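Long-range contacts in glycosyl hydrolase, family 38 (Enterococcus faecalis, PDB 5KBP), which probably hydrolyses alpha-linked mannose residues of glycans as a metal-dependent family 38 glycosidase: residues P127-G131 and H353-C357; W293-T299 and E571-F575; A460-R464 and T514-E518. All blocks are in the same frame, centred on the assembly; numbering follows the deposited sequence.

Contact 1. Residues P127-G131 and H353-C357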
loop_
_atom_site.group_PDB
_atom_site.type_symbol
_atom_site.label_atom_id
_atom_site.label_comp_id
_atom_site.label_asym_id
_atom_site.label_seq_id
_atom_site.Cartn_x
_atom_site.Cartn_y
_atom_site.Cartn_z
ATOM N N PRO A 127 26.510 -5.791 5.576
ATOM C CA PRO A 127 27.420 -4.659 5.341
ATOM C C PRO A 127 27.035 -3.398 6.093
ATOM O O PRO A 127 27.921 -2.602 6.431
ATOM C CB PRO A 127 27.335 -4.457 3.823
ATOM C CG PRO A 127 25.965 -4.919 3.473
ATOM C CD PRO A 127 25.655 -6.063 4.406
ATOM N N ASP A 128 25.747 -3.191 6.379
ATOM C CA ASP A 128 25.289 -1.951 6.992
ATOM C C ASP A 128 24.329 -2.200 8.152
ATOM O O ASP A 128 23.573 -1.299 8.527
ATOM C CB ASP A 128 24.629 -1.053 5.941
ATOM C CG ASP A 128 24.635 0.408 6.334
ATOM O OD1 ASP A 128 25.518 0.806 7.122
ATOM O OD2 ASP A 128 23.759 1.158 5.855
ATOM N N THR A 129 24.347 -3.399 8.731
ATOM C CA THR A 129 23.411 -3.731 9.798
ATOM C C THR A 129 23.765 -2.970 11.071
ATOM O O THR A 129 24.921 -2.964 11.505
ATOM C CB THR A 129 23.418 -5.236 10.063
ATOM O OG1 THR A 129 23.233 -5.942 8.828
ATOM C CG2 THR A 129 22.300 -5.615 11.024
ATOM N N PHE A 130 22.764 -2.326 11.668
ATOM C CA PHE A 130 22.950 -1.538 12.887
ATOM C C PHE A 130 23.046 -2.500 14.064
ATOM O O PHE A 130 22.059 -2.792 14.741
ATOM C CB PHE A 130 21.806 -0.547 13.076
ATOM C CG PHE A 130 21.527 0.308 11.868
ATOM C CD1 PHE A 130 22.541 0.657 10.988
ATOM C CD2 PHE A 130 20.244 0.766 11.616
ATOM C CE1 PHE A 130 22.276 1.441 9.880
ATOM C CE2 PHE A 130 19.975 1.552 10.513
ATOM C CZ PHE A 130 20.993 1.890 9.644
ATOM N N GLY A 131 24.253 -2.999 14.314
ATOM C CA GLY A 131 24.451 -3.973 15.370
ATOM C C GLY A 131 24.111 -5.378 14.921
ATOM O O GLY A 131 23.119 -5.588 14.217
ATOM N N HIS A 353 16.573 -2.970 6.528
ATOM C CA HIS A 353 16.889 -2.202 7.730
ATOM C C HIS A 353 16.329 -0.786 7.662
ATOM O O HIS A 353 15.782 -0.285 8.649
ATOM C CB HIS A 353 18.401 -2.185 7.975
ATOM C CG HIS A 353 19.200 -1.611 6.846
ATOM N ND1 HIS A 353 19.488 -2.324 5.702
ATOM C CD2 HIS A 353 19.789 -0.402 6.694
ATOM C CE1 HIS A 353 20.211 -1.574 4.890
ATOM N NE2 HIS A 353 20.408 -0.404 5.468
ATOM N N ASP A 354 16.420 -0.134 6.503
ATOM C CA ASP A 354 15.849 1.204 6.380
ATOM C C ASP A 354 14.328 1.201 6.495
ATOM O O ASP A 354 13.745 2.231 6.851
ATOM C CB ASP A 354 16.276 1.842 5.060
ATOM C CG ASP A 354 17.740 2.225 5.050
ATOM O OD1 ASP A 354 18.332 2.336 6.145
ATOM O OD2 ASP A 354 18.300 2.423 3.952
ATOM N N SER A 355 13.678 0.071 6.215
ATOM C CA SER A 355 12.227 -0.006 6.346
ATOM C C SER A 355 11.807 -0.161 7.805
ATOM O O SER A 355 11.108 0.696 8.356
ATOM C CB SER A 355 11.686 -1.168 5.507
ATOM O OG SER A 355 11.906 -0.951 4.125
ATOM N N ILE A 356 12.243 -1.247 8.447
ATOM C CA ILE A 356 11.742 -1.577 9.778
ATOM C C ILE A 356 12.296 -0.627 10.834
ATOM O O ILE A 356 11.649 -0.390 11.862
ATOM C CB ILE A 356 12.053 -3.050 10.110
ATOM C CG1 ILE A 356 11.375 -3.468 11.416
ATOM C CG2 ILE A 356 13.557 -3.284 10.168
ATOM C CD1 ILE A 356 9.862 -3.361 11.380
ATOM N N CYS A 357 13.482 -0.055 10.609
ATOM C CA CYS A 357 14.018 0.906 11.568
ATOM C C CYS A 357 13.220 2.202 11.595
ATOM O O CYS A 357 13.381 2.994 12.530
ATOM C CB CYS A 357 15.483 1.218 11.260
ATOM S SG CYS A 357 16.635 -0.128 11.619
#
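Phe130 and His353 carry most of this buried contact, and their rings meet as an offset edge-to-face pair. The imidazole turns its edge to the face of the phenyl ring, with the planes at 84° and the centroids 5.6 Å apart; the closest atoms are Phe130 CZ and His353 CD2, at 3.9 Å. A flat ring suits each position, since the C-H edge of the histidine can rest against the pi cloud of the phenylalanine.

Phe130 is the centre of an inverse gamma turn, closed by a weak bond from Gly131 N to Thr129 O (2.9 Å), in the loop that follows strand 124-126. From this turn the phenyl ring extends to helix 353-356, so the contact joins the N-terminal and middle regions of the family 38 fold. Asp128, in the same Pro-Asp-Thr-Phe-Gly loop, probably corresponds to the catalytic nucleophile of family 38, while His353 and Asp18 probably correspond to ligands of the family's zinc site, which holds no metal in this model. Asp128 OD2 lies 3.7 Å from His353 NE2, too far for a hydrogen bond, and OD1 forms a salt bridge with Arg152.

One helical turn after the histidine, Cys357 N bonds to His353 O (3.0 Å), which brings the cysteine to the same side of the helix. Its small, polarisable sulfur, in no disulfide in this structure, makes a sulfur-aromatic contact with the phenyl ring, SG lying 3.7 Å from Phe130 CD2.

Contact 2. Residues W293-T299 and E571-F575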
loop_
_atom_site.group_PDB
_atom_site.type_symbol
_atom_site.label_atom_id
_atom_site.label_comp_id
_atom_site.label_asym_id
_atom_site.label_seq_id
_atom_site.Cartn_x
_atom_site.Cartn_y
_atom_site.Cartn_z
ATOM N N TRP A 293 27.463 7.682 20.203
ATOM C CA TRP A 293 26.641 8.681 19.532
ATOM C C TRP A 293 26.014 8.176 18.243
ATOM O O TRP A 293 24.979 8.710 17.827
ATOM C CB TRP A 293 27.466 9.935 19.224
ATOM C CG TRP A 293 27.879 10.693 20.442
ATOM C CD1 TRP A 293 29.146 10.844 20.924
ATOM C CD2 TRP A 293 27.020 11.410 21.335
ATOM N NE1 TRP A 293 29.130 11.614 22.062
ATOM C CE2 TRP A 293 27.835 11.973 22.337
ATOM C CE3 TRP A 293 25.641 11.630 21.385
ATOM C CZ2 TRP A 293 27.317 12.742 23.375
ATOM C CZ3 TRP A 293 25.129 12.391 22.415
ATOM C CH2 TRP A 293 25.964 12.941 23.395
ATOM N N TYR A 294 26.606 7.175 17.600
ATOM C CA TYR A 294 26.129 6.699 16.308
ATOM C C TYR A 294 25.916 5.193 16.324
ATOM O O TYR A 294 26.247 4.487 15.367
ATOM C CB TYR A 294 27.086 7.110 15.193
ATOM C CG TYR A 294 27.258 8.608 15.105
ATOM C CD1 TYR A 294 26.333 9.393 14.431
ATOM C CD2 TYR A 294 28.333 9.239 15.715
ATOM C CE1 TYR A 294 26.480 10.766 14.357
ATOM C CE2 TYR A 294 28.489 10.610 15.647
ATOM C CZ TYR A 294 27.559 11.369 14.966
ATOM O OH TYR A 294 27.709 12.734 14.894
ATOM N N THR A 295 25.355 4.680 17.421
ATOM C CA THR A 295 24.893 3.296 17.444
ATOM C C THR A 295 23.664 3.112 16.564
ATOM O O THR A 295 23.449 2.025 16.013
ATOM C CB THR A 295 24.583 2.873 18.884
ATOM O OG1 THR A 295 25.744 3.063 19.703
ATOM C CG2 THR A 295 24.167 1.409 18.950
ATOM N N LEU A 296 22.865 4.170 16.406
ATOM C CA LEU A 296 21.572 4.138 15.726
ATOM C C LEU A 296 20.587 3.211 16.428
ATOM O O LEU A 296 19.644 2.713 15.805
ATOM C CB LEU A 296 21.720 3.753 14.247
ATOM C CG LEU A 296 22.776 4.550 13.479
ATOM C CD1 LEU A 296 22.790 4.159 12.010
ATOM C CD2 LEU A 296 22.548 6.047 13.638
ATOM N N ALA A 297 20.788 2.979 17.727
ATOM C CA ALA A 297 19.896 2.097 18.472
ATOM C C ALA A 297 18.518 2.716 18.663
ATOM O O ALA A 297 17.537 1.989 18.856
ATOM C CB ALA A 297 20.503 1.752 19.830
ATOM N N ASN A 298 18.419 4.048 18.612
ATOM C CA ASN A 298 17.133 4.718 18.769
ATOM C C ASN A 298 16.193 4.489 17.592
ATOM O O ASN A 298 15.059 4.978 17.626
ATOM C CB ASN A 298 17.346 6.218 18.984
ATOM C CG ASN A 298 18.007 6.521 20.311
ATOM O OD1 ASN A 298 19.041 7.185 20.366
ATOM N ND2 ASN A 298 17.417 6.023 21.391
ATOM N N THR A 299 16.627 3.767 16.556
ATOM C CA THR A 299 15.701 3.362 15.506
ATOM C C THR A 299 14.646 2.399 16.033
ATOM O O THR A 299 13.554 2.303 15.462
ATOM C CB THR A 299 16.463 2.720 14.346
ATOM O OG1 THR A 299 17.266 1.638 14.839
ATOM C CG2 THR A 299 17.361 3.738 13.660
ATOM N N GLU A 571 15.084 10.242 13.064
ATOM C CA GLU A 571 14.595 8.869 13.112
ATOM C C GLU A 571 15.675 7.884 13.538
ATOM O O GLU A 571 15.349 6.763 13.946
ATOM C CB GLU A 571 14.025 8.467 11.751
ATOM C CG GLU A 571 12.957 9.419 11.235
ATOM C CD GLU A 571 12.271 8.913 9.981
ATOM O OE1 GLU A 571 11.033 8.742 10.005
ATOM O OE2 GLU A 571 12.969 8.676 8.975
ATOM N N TYR A 572 16.947 8.273 13.461
ATOM C CA TYR A 572 18.045 7.406 13.870
ATOM C C TYR A 572 18.415 7.575 15.338
ATOM O O TYR A 572 18.692 6.584 16.024
ATOM C CB TYR A 572 19.287 7.682 13.018
ATOM C CG TYR A 572 19.213 7.199 11.589
ATOM C CD1 TYR A 572 19.598 5.909 11.251
ATOM C CD2 TYR A 572 18.786 8.043 10.572
ATOM C CE1 TYR A 572 19.544 5.465 9.943
ATOM C CE2 TYR A 572 18.730 7.608 9.259
ATOM C CZ TYR A 572 19.109 6.318 8.950
ATOM O OH TYR A 572 19.052 5.881 7.645
ATOM N N ILE A 573 18.442 8.811 15.831
ATOM C CA ILE A 573 19.090 9.141 17.093
ATOM C C ILE A 573 18.165 10.004 17.939
ATOM O O ILE A 573 17.518 10.928 17.432
ATOM C CB ILE A 573 20.435 9.863 16.854
ATOM C CG1 ILE A 573 21.356 8.995 15.992
ATOM C CG2 ILE A 573 21.108 10.209 18.176
ATOM C CD1 ILE A 573 22.687 9.631 15.676
ATOM N N PHE A 574 18.102 9.694 19.232
ATOM C CA PHE A 574 17.419 10.526 20.210
ATOM C C PHE A 574 18.404 11.519 20.809
ATOM O O PHE A 574 19.555 11.173 21.091
ATOM C CB PHE A 574 16.801 9.666 21.317
ATOM C CG PHE A 574 16.387 10.443 22.541
ATOM C CD1 PHE A 574 15.151 11.062 22.598
ATOM C CD2 PHE A 574 17.226 10.536 23.642
ATOM C CE1 PHE A 574 14.761 11.772 23.721
ATOM C CE2 PHE A 574 16.842 11.246 24.771
ATOM C CZ PHE A 574 15.608 11.864 24.809
ATOM N N PHE A 575 17.946 12.753 21.008
ATOM C CA PHE A 575 18.776 13.773 21.644
ATOM C C PHE A 575 17.867 14.735 22.393
ATOM O O PHE A 575 17.073 15.450 21.774
ATOM C CB PHE A 575 19.633 14.513 20.621
ATOM C CG PHE A 575 20.562 15.524 21.234
ATOM C CD1 PHE A 575 21.757 15.126 21.813
ATOM C CD2 PHE A 575 20.240 16.871 21.240
ATOM C CE1 PHE A 575 22.613 16.050 22.382
ATOM C CE2 PHE A 575 21.092 17.802 21.808
ATOM C CZ PHE A 575 22.280 17.391 22.380
#
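Leu296, Tyr572 and Ile573 form the apolar centre. Leu296 CD2 lies 3.7 Å from Tyr572 CB and 4.0 Å from Ile573 CG1, so one branched side chain fills the corner between two successive residues of the other loop. The extended isoleucine carries its CD1 on to Trp293 O (3.3 Å) and to Tyr294 CD1 (3.9 Å), slender enough to reach between that carbonyl and the tyrosine ring. Farther out, Trp293 CZ3 reaches the edge of the Phe575 ring, at 4.4 Å from CD1, in a loose apolar touch. On another flank, Thr299 CG2 packs 3.9 Å from Tyr572 CD1; its OG1 is turned back onto Leu296 O (2.8 Å), leaving the methyl for the aromatic ring.

The polar edge belongs to Asn298. Its OD1 accepts a nearly straight hydrogen bond from Phe574 N, 2.9 Å long with an angle of 167° at the hydrogen, and so serves a main-chain donor in a loop of no regular strand. The amide's other end, ND2, bonds to Glu737: a carboxamide suits this place because it can accept on one side and donate on the other.

Residues 297-299 form a 3-10 segment leading toward helix 304-332, near whose start Arg303 makes a salt bridge with Glu571. The 571-575 loop links strands 555-566 and 583-584 of the C-terminal beta region; from the same sheet, Arg673 of strand 672-679 makes a cation-pi contact with Phe574, and Arg752 of strand 745-753 bonds to Asn298 O.

Contact 3. Residues A460-R464 and T514-E518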
loop_
_atom_site.group_PDB
_atom_site.type_symbol
_atom_site.label_atom_id
_atom_site.label_comp_id
_atom_site.label_asym_id
_atom_site.label_seq_id
_atom_site.Cartn_x
_atom_site.Cartn_y
_atom_site.Cartn_z
ATOM N N ALA A 460 -20.321 -29.190 34.422
ATOM C CA ALA A 460 -20.422 -27.753 34.213
ATOM C C ALA A 460 -19.097 -27.067 34.517
ATOM O O ALA A 460 -18.444 -27.356 35.524
ATOM C CB ALA A 460 -21.529 -27.168 35.087
ATOM N N VAL A 461 -18.703 -26.152 33.636
ATOM C CA VAL A 461 -17.486 -25.365 33.795
ATOM C C VAL A 461 -17.869 -23.962 34.241
ATOM O O VAL A 461 -18.832 -23.377 33.729
ATOM C CB VAL A 461 -16.672 -25.328 32.487
ATOM C CG1 VAL A 461 -15.356 -24.589 32.693
ATOM C CG2 VAL A 461 -16.426 -26.740 31.978
ATOM N N ALA A 462 -17.122 -23.423 35.202
ATOM C CA ALA A 462 -17.397 -22.084 35.700
ATOM C C ALA A 462 -17.189 -21.050 34.599
ATOM O O ALA A 462 -16.205 -21.100 33.855
ATOM C CB ALA A 462 -16.502 -21.766 36.897
ATOM N N SER A 463 -18.124 -20.109 34.495
ATOM C CA SER A 463 -18.073 -19.100 33.446
ATOM C C SER A 463 -18.910 -17.899 33.873
ATOM O O SER A 463 -19.488 -17.870 34.963
ATOM C CB SER A 463 -18.565 -19.665 32.112
ATOM O OG SER A 463 -19.962 -19.897 32.143
ATOM N N ARG A 464 -18.966 -16.903 32.991
ATOM C CA ARG A 464 -19.760 -15.702 33.210
ATOM C C ARG A 464 -20.163 -15.141 31.856
ATOM O O ARG A 464 -19.319 -15.007 30.964
ATOM C CB ARG A 464 -18.979 -14.653 34.011
ATOM C CG ARG A 464 -19.754 -13.369 34.272
ATOM C CD ARG A 464 -18.938 -12.373 35.083
ATOM N NE ARG A 464 -17.815 -11.825 34.326
ATOM C CZ ARG A 464 -17.861 -10.685 33.644
ATOM N NH1 ARG A 464 -18.977 -9.968 33.625
ATOM N NH2 ARG A 464 -16.794 -10.260 32.983
ATOM N N THR A 514 -26.094 -20.805 34.982
ATOM C CA THR A 514 -24.663 -20.607 34.797
ATOM C C THR A 514 -23.912 -20.879 36.095
ATOM O O THR A 514 -24.373 -20.535 37.186
ATOM C CB THR A 514 -24.377 -19.186 34.308
ATOM O OG1 THR A 514 -22.962 -18.956 34.300
ATOM C CG2 THR A 514 -25.055 -18.159 35.204
ATOM N N LYS A 515 -22.748 -21.510 35.968
ATOM C CA LYS A 515 -21.895 -21.815 37.111
ATOM C C LYS A 515 -20.946 -20.640 37.322
ATOM O O LYS A 515 -20.020 -20.430 36.533
ATOM C CB LYS A 515 -21.134 -23.117 36.880
ATOM C CG LYS A 515 -20.230 -23.531 38.027
ATOM C CD LYS A 515 -19.595 -24.886 37.754
ATOM C CE LYS A 515 -18.444 -25.163 38.708
ATOM N NZ LYS A 515 -18.868 -25.115 40.133
ATOM N N ALA A 516 -21.185 -19.869 38.378
ATOM C CA ALA A 516 -20.418 -18.657 38.619
ATOM C C ALA A 516 -19.063 -18.983 39.235
ATOM O O ALA A 516 -18.883 -20.012 39.891
ATOM C CB ALA A 516 -21.190 -17.707 39.534
ATOM N N PHE A 517 -18.102 -18.088 39.012
ATOM C CA PHE A 517 -16.796 -18.230 39.639
ATOM C C PHE A 517 -16.918 -18.053 41.148
ATOM O O PHE A 517 -17.620 -17.161 41.632
ATOM C CB PHE A 517 -15.810 -17.206 39.071
ATOM C CG PHE A 517 -15.612 -17.307 37.583
ATOM C CD1 PHE A 517 -14.891 -18.355 37.034
ATOM C CD2 PHE A 517 -16.134 -16.344 36.735
ATOM C CE1 PHE A 517 -14.704 -18.446 35.666
ATOM C CE2 PHE A 517 -15.951 -16.429 35.367
ATOM C CZ PHE A 517 -15.234 -17.482 34.833
ATOM N N GLU A 518 -16.235 -18.915 41.892
ATOM C CA GLU A 518 -16.249 -18.874 43.345
ATOM C C GLU A 518 -14.924 -18.341 43.871
ATOM O O GLU A 518 -13.887 -18.417 43.206
ATOM C CB GLU A 518 -16.528 -20.263 43.932
#
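Lys515 lays its extended aliphatic chain along Ala460 and Ala462, with CD 3.5 Å from Ala460 O and 4.0 Å from Ala460 CB. Alanines leave room for that chain to lie close to the backbone. Next to it, Phe517 packs its CD1 3.8 Å from Ala462 CB, places its CZ 3.5 Å from Ser463 CA, and takes Ser463 N over one face of its ring. The segments run 75° apart, so this is a crossing and not a strand pair. Residues 460-461 and 463-464 belong to weakly bonded strand pieces; Val461 bonds to Val453 of 451-454 and Arg464 to Glu493 of 483-499, while 514-518 is the loop leaving strand 503-511. At the crossing, Ser463 N donates to Lys515 O (2.8 Å, 165°), and Ala462 CA adds a CA-H...O contact to that same oxygen (3.2 Å). Arg464 NH2 forms a salt bridge with Glu493. The contact combines one main-chain hydrogen bond with packing of Lys515 methylenes and the Phe517 ring; no charged pair crosses it.

How the contacts relate
Contacts 1 and 2 adjoin in the interior of the protein. Their centres are 12 Å apart, and they touch where Phe130 CE1 meets Leu296 CD1 (3.5 Å) and Cys357 CB meets Thr299 CB (3.6 Å). Their segments alternate along the chain, in the order 127-131, 293-299, 353-357, 571-575, so the N-terminal, middle and C-terminal regions interlock. Lys307 of helix 304-332 bonds to main-chain oxygens of both. Contact 3 stands apart, about 51 Å and 52 Å from them between centres, on the other side of the chain's centre from contact 2. It falls in sequence between 353-357 and 571-575, a local surface crossing within a separate beta region.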